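Local coordinates for protein uronate isomerase (Bacillus halodurans C-125, PDB 3HKA) that probably interconverts aldohexuronates and ketohexuronates such as D-fructuronate at a zinc-containing active site, as a member of the amidohydrolase superfamily, at residues L169-L174 and K205-D210; D24-L29 and V141-P146; M337-M342 and I373-I378; G323-M328 and P351-A356. All coordinates share one frame; numbering follows the deposited sequence.

Contact 1. Residues L169-L174 and K205-D210. With FIX (D-fructuronic acid), chain D.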
# COMPACT_ATOMS: atom_id res chain seq x y z
N LEU A 169 -16.81 5.84 27.07
CA LEU A 169 -17.27 7.22 26.95
C LEU A 169 -16.87 7.90 25.63
O LEU A 169 -15.75 8.37 25.48
CB LEU A 169 -16.75 8.02 28.15
CG LEU A 169 -17.06 9.52 28.22
CD1 LEU A 169 -18.56 9.74 28.10
CD2 LEU A 169 -16.54 10.07 29.54
N ARG A 170 -17.81 7.95 24.68
CA ARG A 170 -17.57 8.56 23.37
C ARG A 170 -17.78 10.08 23.49
O ARG A 170 -18.81 10.53 24.00
CB ARG A 170 -18.54 7.97 22.35
CG ARG A 170 -18.28 8.38 20.91
CD ARG A 170 -16.86 8.00 20.45
NE ARG A 170 -16.71 8.34 19.05
CZ ARG A 170 -16.80 7.47 18.05
NH1 ARG A 170 -17.03 6.19 18.30
NH2 ARG A 170 -16.73 7.90 16.80
N LEU A 171 -16.81 10.86 23.00
CA LEU A 171 -16.86 12.31 23.14
C LEU A 171 -16.76 13.19 21.89
O LEU A 171 -16.45 14.38 22.00
CB LEU A 171 -15.76 12.74 24.12
CG LEU A 171 -15.80 12.09 25.51
CD1 LEU A 171 -14.47 12.28 26.24
CD2 LEU A 171 -16.95 12.70 26.31
N ASP A 172 -17.04 12.65 20.72
CA ASP A 172 -16.95 13.44 19.49
C ASP A 172 -17.59 14.83 19.57
O ASP A 172 -16.99 15.83 19.17
CB ASP A 172 -17.55 12.66 18.32
CG ASP A 172 -16.72 11.45 17.93
OD1 ASP A 172 -16.08 10.87 18.83
OD2 ASP A 172 -16.70 11.09 16.73
N PRO A 173 -18.83 14.91 20.09
CA PRO A 173 -19.52 16.20 20.19
C PRO A 173 -18.75 17.22 21.03
O PRO A 173 -18.70 18.40 20.69
CB PRO A 173 -20.86 15.83 20.83
CG PRO A 173 -21.08 14.42 20.37
CD PRO A 173 -19.71 13.81 20.55
N LEU A 174 -18.16 16.76 22.13
CA LEU A 174 -17.41 17.64 23.01
C LEU A 174 -16.13 18.16 22.38
O LEU A 174 -15.86 19.36 22.40
CB LEU A 174 -17.06 16.90 24.31
CG LEU A 174 -16.23 17.68 25.33
CD1 LEU A 174 -17.04 18.88 25.82
CD2 LEU A 174 -15.86 16.77 26.49
N LYS A 205 -13.87 19.20 32.98
CA LYS A 205 -13.29 18.07 33.69
C LYS A 205 -14.34 17.42 34.58
O LYS A 205 -14.38 16.19 34.73
CB LYS A 205 -12.08 18.51 34.52
CG LYS A 205 -10.92 19.04 33.67
CD LYS A 205 -9.75 19.53 34.52
CE LYS A 205 -9.04 18.37 35.20
NZ LYS A 205 -7.81 18.84 35.88
N ARG A 206 -15.20 18.25 35.18
CA ARG A 206 -16.27 17.75 36.05
C ARG A 206 -17.24 16.94 35.19
O ARG A 206 -17.74 15.90 35.61
CB ARG A 206 -17.01 18.92 36.70
CG ARG A 206 -17.27 18.74 38.19
CD ARG A 206 -18.75 18.90 38.52
NE ARG A 206 -19.30 20.16 38.02
CZ ARG A 206 -20.60 20.37 37.82
NH1 ARG A 206 -21.47 19.41 38.09
NH2 ARG A 206 -21.02 21.53 37.34
N PHE A 207 -17.49 17.43 33.98
CA PHE A 207 -18.37 16.76 33.04
C PHE A 207 -17.82 15.35 32.78
O PHE A 207 -18.54 14.36 32.89
CB PHE A 207 -18.43 17.54 31.72
CG PHE A 207 -19.19 16.83 30.63
CD1 PHE A 207 -20.58 16.79 30.63
CD2 PHE A 207 -18.51 16.19 29.60
CE1 PHE A 207 -21.28 16.12 29.63
CE2 PHE A 207 -19.20 15.52 28.60
CZ PHE A 207 -20.58 15.48 28.61
N LEU A 208 -16.54 15.29 32.43
CA LEU A 208 -15.89 14.01 32.15
C LEU A 208 -15.94 13.08 33.36
O LEU A 208 -16.29 11.91 33.23
CB LEU A 208 -14.43 14.24 31.75
CG LEU A 208 -14.19 15.04 30.46
CD1 LEU A 208 -12.70 15.29 30.28
CD2 LEU A 208 -14.77 14.29 29.28
N THR A 209 -15.59 13.62 34.52
CA THR A 209 -15.60 12.82 35.74
C THR A 209 -16.99 12.31 36.11
O THR A 209 -17.14 11.16 36.52
CB THR A 209 -15.02 13.61 36.93
OG1 THR A 209 -13.68 14.01 36.64
CG2 THR A 209 -15.01 12.74 38.18
N ASP A 210 -18.00 13.16 35.97
CA ASP A 210 -19.36 12.74 36.30
C ASP A 210 -19.76 11.54 35.46
O ASP A 210 -20.34 10.58 35.98
CB ASP A 210 -20.36 13.89 36.09
CG ASP A 210 -20.27 14.95 37.18
OD1 ASP A 210 -19.84 14.61 38.30
OD2 ASP A 210 -20.63 16.12 36.91
O1A FIX D . -17.13 4.50 15.73
C1 FIX D . -17.15 5.22 14.71
O1B FIX D . -17.08 6.47 14.70
C2 FIX D . -17.25 4.52 13.34
O2 FIX D . -16.82 3.16 13.47
C3 FIX D . -18.70 4.61 12.80
O3 FIX D . -19.08 6.00 12.72
C4 FIX D . -18.95 4.00 11.39
O4 FIX D . -20.23 4.41 10.89
C5 FIX D . -18.91 2.44 11.38
O5 FIX D . -19.33 1.79 12.34
C6 FIX D . -18.35 1.70 10.18
O6 FIX D . -17.88 0.40 10.53
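L171 and L174 lay their methyl branches against L208 and F207. The L208 side chain crosses both leucines at a slant: its CD2 lies 3.7 Å from L171 CD1 and 3.9 Å from L174 CD2. Chi1 of -63° sets its CG beside the backbone N and carries CD2 toward L171 and L174. F207 runs past L174 in the opposite sense, while L171 CD2 comes to the edge of the F207 ring, 4.3 Å from F207 CE2. The pairing belongs to a beta-alpha-beta crossover of the (beta/alpha) barrel: in sequence, helix 198-215 is the last helix between strand 169-170 and its parallel neighbour 220-224. From the same strand, R170 heads to the sugar acid. At the guanidinium edge, R170 NH2 bonds to FIX O1B at 2.6 Å and NH1 to FIX O1A at 3.1 Å. D172 takes the guanidinium side-on, OD1 from R170 NE at 2.6 Å and OD2 from NH2, the nitrogen that also serves FIX O1B; both bonds lie in the guanidinium plane but meet the D172 carboxylate from above. A leucine in place of R170 would probably leave the FIX carboxylate without its paired donors and D172 without its cationic mate. D172 OD2 also bonds to S223 OG.

Contact 2. Residues D24-L29 and V141-P146. With ZN (zinc ion), chain F; FIX (D-fructuronic acid), chain D.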
# COMPACT_ATOMS: atom_id res chain seq x y z
N ASP A 24 -14.85 -8.03 22.25
CA ASP A 24 -15.01 -7.10 21.14
C ASP A 24 -14.86 -5.69 21.72
O ASP A 24 -15.83 -5.12 22.21
CB ASP A 24 -16.40 -7.28 20.52
CG ASP A 24 -16.47 -6.80 19.10
OD1 ASP A 24 -15.72 -5.86 18.75
OD2 ASP A 24 -17.28 -7.36 18.33
N MET A 25 -13.66 -5.12 21.63
CA MET A 25 -13.41 -3.82 22.24
C MET A 25 -13.96 -2.54 21.59
O MET A 25 -13.69 -1.44 22.07
CB MET A 25 -11.92 -3.68 22.59
CG MET A 25 -10.95 -3.99 21.47
SD MET A 25 -10.86 -2.62 20.35
CE MET A 25 -10.10 -1.38 21.42
N HIS A 26 -14.72 -2.68 20.51
CA HIS A 26 -15.39 -1.54 19.89
C HIS A 26 -16.56 -1.96 19.00
O HIS A 26 -16.37 -2.57 17.95
CB HIS A 26 -14.45 -0.66 19.05
CG HIS A 26 -15.18 0.44 18.35
ND1 HIS A 26 -15.94 1.37 19.02
CD2 HIS A 26 -15.34 0.72 17.03
CE1 HIS A 26 -16.55 2.17 18.15
NE2 HIS A 26 -16.20 1.79 16.94
N THR A 27 -17.76 -1.62 19.45
CA THR A 27 -18.97 -1.94 18.69
C THR A 27 -19.95 -0.80 18.90
O THR A 27 -19.69 0.12 19.68
CB THR A 27 -19.68 -3.22 19.19
OG1 THR A 27 -20.44 -2.91 20.37
CG2 THR A 27 -18.66 -4.30 19.52
N HIS A 28 -21.07 -0.89 18.21
CA HIS A 28 -22.13 0.09 18.32
C HIS A 28 -23.38 -0.67 18.77
O HIS A 28 -24.49 -0.40 18.31
CB HIS A 28 -22.34 0.79 16.98
CG HIS A 28 -21.21 1.70 16.61
ND1 HIS A 28 -21.14 3.01 17.06
CD2 HIS A 28 -20.08 1.48 15.91
CE1 HIS A 28 -20.01 3.55 16.64
NE2 HIS A 28 -19.35 2.65 15.94
N LEU A 29 -23.16 -1.63 19.66
CA LEU A 29 -24.25 -2.43 20.21
C LEU A 29 -24.49 -1.93 21.63
O LEU A 29 -23.64 -1.26 22.21
CB LEU A 29 -23.86 -3.91 20.27
CG LEU A 29 -23.46 -4.59 18.96
CD1 LEU A 29 -23.11 -6.05 19.24
CD2 LEU A 29 -24.61 -4.50 17.96
N VAL A 141 -17.82 -4.24 24.03
CA VAL A 141 -17.59 -2.87 24.46
C VAL A 141 -18.49 -1.99 23.60
O VAL A 141 -18.45 -2.06 22.37
CB VAL A 141 -16.11 -2.44 24.26
CG1 VAL A 141 -15.94 -0.98 24.63
CG2 VAL A 141 -15.19 -3.30 25.13
N MET A 142 -19.30 -1.17 24.25
CA MET A 142 -20.23 -0.29 23.56
C MET A 142 -19.61 1.07 23.25
O MET A 142 -18.49 1.38 23.66
CB MET A 142 -21.48 -0.04 24.42
CG MET A 142 -22.12 -1.27 25.05
SD MET A 142 -23.57 -0.83 26.06
CE MET A 142 -22.77 -0.34 27.57
N THR A 143 -20.36 1.88 22.52
CA THR A 143 -19.97 3.24 22.20
C THR A 143 -21.07 4.04 22.88
O THR A 143 -22.20 4.12 22.38
CB THR A 143 -19.99 3.52 20.69
OG1 THR A 143 -18.99 2.72 20.05
CG2 THR A 143 -19.72 4.99 20.42
N ASN A 144 -20.76 4.62 24.03
CA ASN A 144 -21.74 5.38 24.78
C ASN A 144 -21.52 6.88 24.68
O ASN A 144 -20.57 7.43 25.23
CB ASN A 144 -21.71 4.90 26.23
CG ASN A 144 -21.85 3.39 26.33
OD1 ASN A 144 -20.87 2.68 26.54
ND2 ASN A 144 -23.07 2.90 26.15
N ASP A 145 -22.42 7.53 23.95
CA ASP A 145 -22.38 8.96 23.70
C ASP A 145 -23.44 9.68 24.54
O ASP A 145 -24.63 9.59 24.26
CB ASP A 145 -22.64 9.20 22.21
CG ASP A 145 -22.55 10.67 21.82
OD1 ASP A 145 -22.45 11.54 22.72
OD2 ASP A 145 -22.60 10.95 20.61
N PRO A 146 -23.00 10.43 25.56
CA PRO A 146 -23.94 11.16 26.43
C PRO A 146 -24.73 12.28 25.75
O PRO A 146 -25.75 12.74 26.27
CB PRO A 146 -23.04 11.67 27.55
CG PRO A 146 -21.74 11.91 26.85
CD PRO A 146 -21.61 10.67 25.98
ZN ZN F . -17.33 2.45 15.28
O1A FIX D . -17.13 4.50 15.73
C1 FIX D . -17.15 5.22 14.71
O1B FIX D . -17.08 6.47 14.70
C2 FIX D . -17.25 4.52 13.34
O2 FIX D . -16.82 3.16 13.47
C3 FIX D . -18.70 4.61 12.80
O3 FIX D . -19.08 6.00 12.72
C4 FIX D . -18.95 4.00 11.39
O4 FIX D . -20.23 4.41 10.89
C5 FIX D . -18.91 2.44 11.38
O5 FIX D . -19.33 1.79 12.34
C6 FIX D . -18.35 1.70 10.18
O6 FIX D . -17.88 0.40 10.53
O HOH W 1 -16.40 1.67 21.71
O HOH W 2 -22.95 1.24 21.20
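T143 enters the turn of 24-29 with its hydroxyl leading. T143 CB lies 3.6 Å from T27 O and close to H28 ND1. From there T143 OG1 stands anti to the carbonyl carbon (chi1 -66°), which brings it 2.7 Å from T27 O. It donates its proton there, tilted 30° from the carbonyl plane. T143 OG1 also sits over one face of the H28 ring, toward its rim, 3.6 Å above the plane, and 3.1 Å from H26 CE1. The other branch, T143 CG2, ends 4.1 Å from H28 CE1. A water accepts from H26 ND1 and donates to M142 O and T143 OG1, so the outer nitrogen of H26 is tied to the 141-146 chain while NE2 faces the metal. Nearer the strands, V141 N bonds to D24 O at 2.8 Å, and T27 OG1 donates to V141 O at 2.9 Å while accepting from L29 N in an ST turn. A valine at T27 would lack that hydroxyl, and V141 O would probably lose its stronger bond from this segment, keeping the weak one from T27 N, and L29 N its acceptor in the turn. D24 turns its carboxylate elsewhere, to S354 OG and W366 NE1. With NE2 of H26 and of H28 each 2.1 Å from zinc, completed by D355 and two FIX oxygens, this is the HxH metal motif of the amidohydrolase superfamily.

Contact 3. Residues M337-M342 and I373-I378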
# COMPACT_ATOMS: atom_id res chain seq x y z
N MET A 337 -2.63 -5.95 6.84
CA MET A 337 -2.47 -5.28 8.13
C MET A 337 -2.02 -6.22 9.25
O MET A 337 -1.11 -5.91 10.02
CB MET A 337 -3.77 -4.60 8.56
CG MET A 337 -4.10 -3.33 7.79
SD MET A 337 -5.61 -2.55 8.39
CE MET A 337 -5.13 -2.13 10.07
N THR A 338 -2.67 -7.38 9.34
CA THR A 338 -2.35 -8.35 10.38
C THR A 338 -0.94 -8.90 10.21
O THR A 338 -0.24 -9.14 11.20
CB THR A 338 -3.36 -9.50 10.36
OG1 THR A 338 -4.69 -8.94 10.44
CG2 THR A 338 -3.13 -10.43 11.54
N ARG A 339 -0.52 -9.09 8.97
CA ARG A 339 0.82 -9.60 8.70
C ARG A 339 1.87 -8.56 9.06
O ARG A 339 2.88 -8.89 9.70
CB ARG A 339 0.93 -10.04 7.24
CG ARG A 339 0.30 -11.41 7.02
CD ARG A 339 -0.00 -11.72 5.57
NE ARG A 339 -0.77 -12.96 5.46
CZ ARG A 339 -0.27 -14.17 5.69
NH1 ARG A 339 1.00 -14.33 6.04
NH2 ARG A 339 -1.06 -15.24 5.59
N MET A 340 1.65 -7.30 8.67
CA MET A 340 2.61 -6.24 9.00
C MET A 340 2.69 -6.09 10.52
O MET A 340 3.78 -5.92 11.07
CB MET A 340 2.19 -4.90 8.39
CG MET A 340 2.25 -4.86 6.88
SD MET A 340 2.10 -3.17 6.27
CE MET A 340 0.36 -2.86 6.54
N ARG A 341 1.54 -6.15 11.18
CA ARG A 341 1.49 -6.01 12.63
C ARG A 341 2.23 -7.13 13.38
O ARG A 341 3.00 -6.86 14.30
CB ARG A 341 0.04 -5.95 13.10
CG ARG A 341 -0.64 -4.64 12.73
CD ARG A 341 -2.14 -4.68 12.96
NE ARG A 341 -2.72 -3.34 12.93
CZ ARG A 341 -3.99 -3.09 13.22
NH1 ARG A 341 -4.81 -4.08 13.54
NH2 ARG A 341 -4.44 -1.84 13.22
N MET A 342 1.99 -8.38 13.00
CA MET A 342 2.65 -9.48 13.68
C MET A 342 4.15 -9.53 13.40
O MET A 342 4.95 -9.85 14.29
CB MET A 342 2.02 -10.81 13.28
CG MET A 342 2.52 -11.98 14.11
SD MET A 342 1.39 -13.38 14.00
CE MET A 342 -0.01 -12.74 14.94
N ILE A 373 -6.96 -14.28 10.43
CA ILE A 373 -6.00 -14.23 11.52
C ILE A 373 -5.39 -15.60 11.78
O ILE A 373 -4.18 -15.72 12.04
CB ILE A 373 -6.67 -13.71 12.82
CG1 ILE A 373 -7.09 -12.25 12.62
CG2 ILE A 373 -5.72 -13.84 13.99
CD1 ILE A 373 -7.93 -11.69 13.75
N ALA A 374 -6.21 -16.64 11.71
CA ALA A 374 -5.74 -18.00 11.92
C ALA A 374 -4.72 -18.34 10.84
O ALA A 374 -3.67 -18.93 11.12
CB ALA A 374 -6.92 -18.98 11.87
N GLU A 375 -5.01 -17.97 9.60
CA GLU A 375 -4.08 -18.25 8.52
C GLU A 375 -2.75 -17.53 8.74
O GLU A 375 -1.69 -18.10 8.47
CB GLU A 375 -4.68 -17.86 7.17
CG GLU A 375 -3.77 -18.23 6.00
CD GLU A 375 -3.39 -19.71 5.98
OE1 GLU A 375 -2.37 -20.05 5.35
OE2 GLU A 375 -4.12 -20.52 6.61
N VAL A 376 -2.80 -16.29 9.22
CA VAL A 376 -1.58 -15.53 9.48
C VAL A 376 -0.79 -16.23 10.59
O VAL A 376 0.42 -16.42 10.49
CB VAL A 376 -1.89 -14.07 9.90
CG1 VAL A 376 -0.60 -13.35 10.31
CG2 VAL A 376 -2.56 -13.33 8.74
N LEU A 377 -1.48 -16.63 11.66
CA LEU A 377 -0.83 -17.32 12.77
C LEU A 377 -0.16 -18.60 12.30
O LEU A 377 0.98 -18.88 12.67
CB LEU A 377 -1.85 -17.63 13.86
CG LEU A 377 -2.23 -16.46 14.77
CD1 LEU A 377 -3.45 -16.80 15.61
CD2 LEU A 377 -1.04 -16.13 15.66
N ILE A 378 -0.86 -19.38 11.49
CA ILE A 378 -0.31 -20.64 10.98
C ILE A 378 1.01 -20.37 10.24
O ILE A 378 1.99 -21.10 10.43
CB ILE A 378 -1.29 -21.33 10.01
CG1 ILE A 378 -2.51 -21.83 10.79
CG2 ILE A 378 -0.60 -22.48 9.29
CD1 ILE A 378 -3.60 -22.42 9.90
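V376 points its two methyls at helix 331-345, where T338, R339 and, through CG1, M342 meet them. The helices carrying these residues, 331-345 and 361-386, pack side by side in the helical layer outside the barrel strands. Their short segments run in similar directions, with a signed crossing angle of -39° and axes 10.0 Å apart, and residues T338 and I373, R339 and V376 lie abreast. In the first shell, T338 CG2 reaches V376 CG1 at 4.1 Å. R339 passes over V376 at a slant: R339 CG touches both V376 methyls, CG1 and CG2, at 3.9 Å, and its guanidinium presents a face to V376 CG2, which sits 3.6 Å above that plane, toward the rim of the group. The chain of R339 is extended from CG to NE (chi3 -172°), long enough to span the valine and bring NH2 near E375 CG.

What fixes these groups lies in a second shell. N335 OD1 takes the NE proton of R339 and D379 OD2 forms a salt bridge with its NH2, so the guanidinium is held over the apolar methyl. T338 OG1 bonds back to I334 O, leaving CG2 to face the neighbouring helix. E375 OE1 forms a salt bridge with R6 and remains 5.0 Å from R339 NH2. M342, bent at chi3 (-71°), crosses L377 nearly at a right angle, with M342 CE 3.6 Å from L377 CD2.

Contact 4. Residues G323-M328 and P351-A356. With ZN (zinc ion), chain F; FIX (D-fructuronic acid), chain D; CO3 (carbonate ion), chain I.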
# COMPACT_ATOMS: atom_id res chain seq x y z
N GLY A 323 -7.72 -3.24 15.84
CA GLY A 323 -8.58 -3.42 14.68
C GLY A 323 -8.23 -2.96 13.28
O GLY A 323 -7.23 -2.29 13.03
N CYS A 324 -9.09 -3.39 12.36
CA CYS A 324 -9.02 -3.06 10.94
C CYS A 324 -10.35 -2.34 10.77
O CYS A 324 -11.38 -2.92 10.43
CB CYS A 324 -8.96 -4.33 10.11
SG CYS A 324 -7.52 -5.35 10.53
N TRP A 325 -10.29 -1.05 11.04
CA TRP A 325 -11.45 -0.18 11.03
C TRP A 325 -12.14 0.23 9.73
O TRP A 325 -11.51 0.73 8.80
CB TRP A 325 -11.08 1.09 11.82
CG TRP A 325 -12.19 2.05 12.07
CD1 TRP A 325 -13.49 1.75 12.38
CD2 TRP A 325 -12.09 3.48 12.13
NE1 TRP A 325 -14.20 2.90 12.64
CE2 TRP A 325 -13.36 3.98 12.49
CE3 TRP A 325 -11.04 4.39 11.92
CZ2 TRP A 325 -13.62 5.35 12.65
CZ3 TRP A 325 -11.29 5.75 12.08
CH2 TRP A 325 -12.57 6.21 12.43
N TRP A 326 -13.45 -0.02 9.69
CA TRP A 326 -14.29 0.44 8.59
C TRP A 326 -13.84 0.03 7.18
O TRP A 326 -13.94 -1.13 6.78
CB TRP A 326 -14.33 1.96 8.70
CG TRP A 326 -15.56 2.65 8.21
CD1 TRP A 326 -16.42 2.24 7.24
CD2 TRP A 326 -16.01 3.95 8.63
NE1 TRP A 326 -17.39 3.20 7.03
CE2 TRP A 326 -17.15 4.26 7.87
CE3 TRP A 326 -15.55 4.87 9.58
CZ2 TRP A 326 -17.85 5.47 8.02
CZ3 TRP A 326 -16.24 6.07 9.74
CH2 TRP A 326 -17.38 6.36 8.96
N PHE A 327 -13.35 1.01 6.42
CA PHE A 327 -12.89 0.74 5.06
C PHE A 327 -11.65 -0.16 5.06
O PHE A 327 -11.19 -0.58 4.00
CB PHE A 327 -12.61 2.05 4.33
CG PHE A 327 -13.79 3.00 4.32
CD1 PHE A 327 -15.01 2.60 3.76
CD2 PHE A 327 -13.69 4.26 4.90
CE1 PHE A 327 -16.12 3.45 3.79
CE2 PHE A 327 -14.79 5.12 4.94
CZ PHE A 327 -16.01 4.71 4.39
N MET A 328 -11.12 -0.44 6.24
CA MET A 328 -9.95 -1.32 6.37
C MET A 328 -10.46 -2.74 6.66
O MET A 328 -9.70 -3.71 6.60
CB MET A 328 -9.06 -0.90 7.55
CG MET A 328 -8.40 0.47 7.44
SD MET A 328 -7.13 0.52 6.17
CE MET A 328 -8.10 1.12 4.77
N PRO A 351 -5.61 -7.37 17.01
CA PRO A 351 -5.92 -7.46 15.58
C PRO A 351 -7.29 -7.05 15.07
O PRO A 351 -7.41 -6.62 13.92
CB PRO A 351 -5.61 -8.92 15.26
CG PRO A 351 -5.96 -9.62 16.53
CD PRO A 351 -5.42 -8.70 17.60
N GLN A 352 -8.32 -7.12 15.90
CA GLN A 352 -9.64 -6.78 15.38
C GLN A 352 -10.74 -6.46 16.38
O GLN A 352 -10.67 -6.81 17.56
CB GLN A 352 -10.10 -7.94 14.48
CG GLN A 352 -11.39 -7.70 13.73
CD GLN A 352 -11.25 -6.63 12.67
OE1 GLN A 352 -10.89 -5.50 12.98
NE2 GLN A 352 -11.54 -6.98 11.43
N HIS A 353 -11.76 -5.78 15.85
CA HIS A 353 -12.97 -5.43 16.58
C HIS A 353 -14.05 -5.52 15.50
O HIS A 353 -13.75 -5.45 14.31
CB HIS A 353 -12.90 -4.02 17.19
CG HIS A 353 -12.89 -2.91 16.18
ND1 HIS A 353 -11.72 -2.42 15.63
CD2 HIS A 353 -13.89 -2.18 15.65
CE1 HIS A 353 -12.01 -1.43 14.80
NE2 HIS A 353 -13.32 -1.27 14.80
N SER A 354 -15.31 -5.70 15.90
CA SER A 354 -16.38 -5.84 14.90
C SER A 354 -17.04 -4.55 14.44
O SER A 354 -17.47 -4.45 13.29
CB SER A 354 -17.47 -6.77 15.43
OG SER A 354 -18.20 -6.14 16.46
N ASP A 355 -17.15 -3.58 15.33
CA ASP A 355 -17.80 -2.32 15.00
C ASP A 355 -19.26 -2.62 14.67
O ASP A 355 -19.92 -1.85 13.97
CB ASP A 355 -17.15 -1.67 13.78
CG ASP A 355 -16.74 -0.24 14.04
OD1 ASP A 355 -17.57 0.53 14.56
OD2 ASP A 355 -15.59 0.11 13.71
N ALA A 356 -19.75 -3.74 15.18
CA ALA A 356 -21.12 -4.16 14.92
C ALA A 356 -22.14 -3.10 15.29
O ALA A 356 -22.10 -2.53 16.38
CB ALA A 356 -21.42 -5.46 15.66
ZN ZN F . -17.33 2.45 15.28
O1A FIX D . -17.13 4.50 15.73
C1 FIX D . -17.15 5.22 14.71
O1B FIX D . -17.08 6.47 14.70
C2 FIX D . -17.25 4.52 13.34
O2 FIX D . -16.82 3.16 13.47
C3 FIX D . -18.70 4.61 12.80
O3 FIX D . -19.08 6.00 12.72
C4 FIX D . -18.95 4.00 11.39
O4 FIX D . -20.23 4.41 10.89
C5 FIX D . -18.91 2.44 11.38
O5 FIX D . -19.33 1.79 12.34
C6 FIX D . -18.35 1.70 10.18
O6 FIX D . -17.88 0.40 10.53
C CO3 I . -19.99 3.26 3.99
O1 CO3 I . -19.42 3.40 2.83
O2 CO3 I . -21.18 2.72 4.07
O3 CO3 I . -19.48 3.86 5.03
O HOH W 3 -13.41 -3.58 12.35
O HOH W 4 -14.88 -1.37 11.61
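Q352 reaches across to the backbone of C324, and its amide oxygen gives the contact its direct polar bond: C324 N donates to Q352 OE1 at 2.8 Å, with the N-H...O angle at 162°. H353 N also donates to OE1, from the opposite face of the amide plane, so one oxygen is held from both sides. Q352 NE2 is occupied by S369.

G323 CA points a hydrogen at P351 O, a weaker CA-H...O contact of 3.5 Å, and also lies at the edge of the H353 ring. Stronger bonds meet at D355 OD2: a water 2.7 Å from D355 OD2 links it to W326 N, and H353 NE2 donates to D355 OD2 at 2.9 Å. This last bond lies in the histidine ring plane but meets the carboxylate from above.

Aromatic contacts form the next group. W325 and H353 meet obliquely, with planes at 45°, and W325 CD1 lies 3.0 Å from D355 OD2. W326 presents one face to FIX C6, 3.4 Å above its plane, while F327 lies over the opposite face.

In metal and ligand bonds, the loop after strand 319-321 and the loop before helix 361-386 meet at the zinc and D-fructuronate site, W325, W326 and D355 lining the pocket. D355 OD1 binds zinc, alongside H26 and H28, and W325 NE1 donates nearly straight to FIX O2 at 2.8 Å. FIX O2 and O1A are zinc ligands. Metal and indole together thus place one end of the sugar acid, and D355 serves the zinc with one oxygen while H353 and a water fix the other.

How the contacts relate
All four contacts are buried, but they differ in depth and chemistry. Contacts 2 and 4 sit near the chain's centre, share the zinc and D-fructuronate, and consist of loops joined by hydrogen bonds from backbone and side chains, by waters and by metal ligands; between the two, H28 N probably bonds to A356 O. Contacts 1 and 3 lie about 19 Å from the chain's centre, on opposite sides of it, and are mainly apolar: contact 3 joins two helices, contact 1 a strand end and helix start to a helix. Contact 1 still touches the sugar acid through R170, whose backbone N meets N144 O of contact 2. Contact 3 alternates in sequence with contact 4 and touches it through R341, whose NH2 bonds to G323 O.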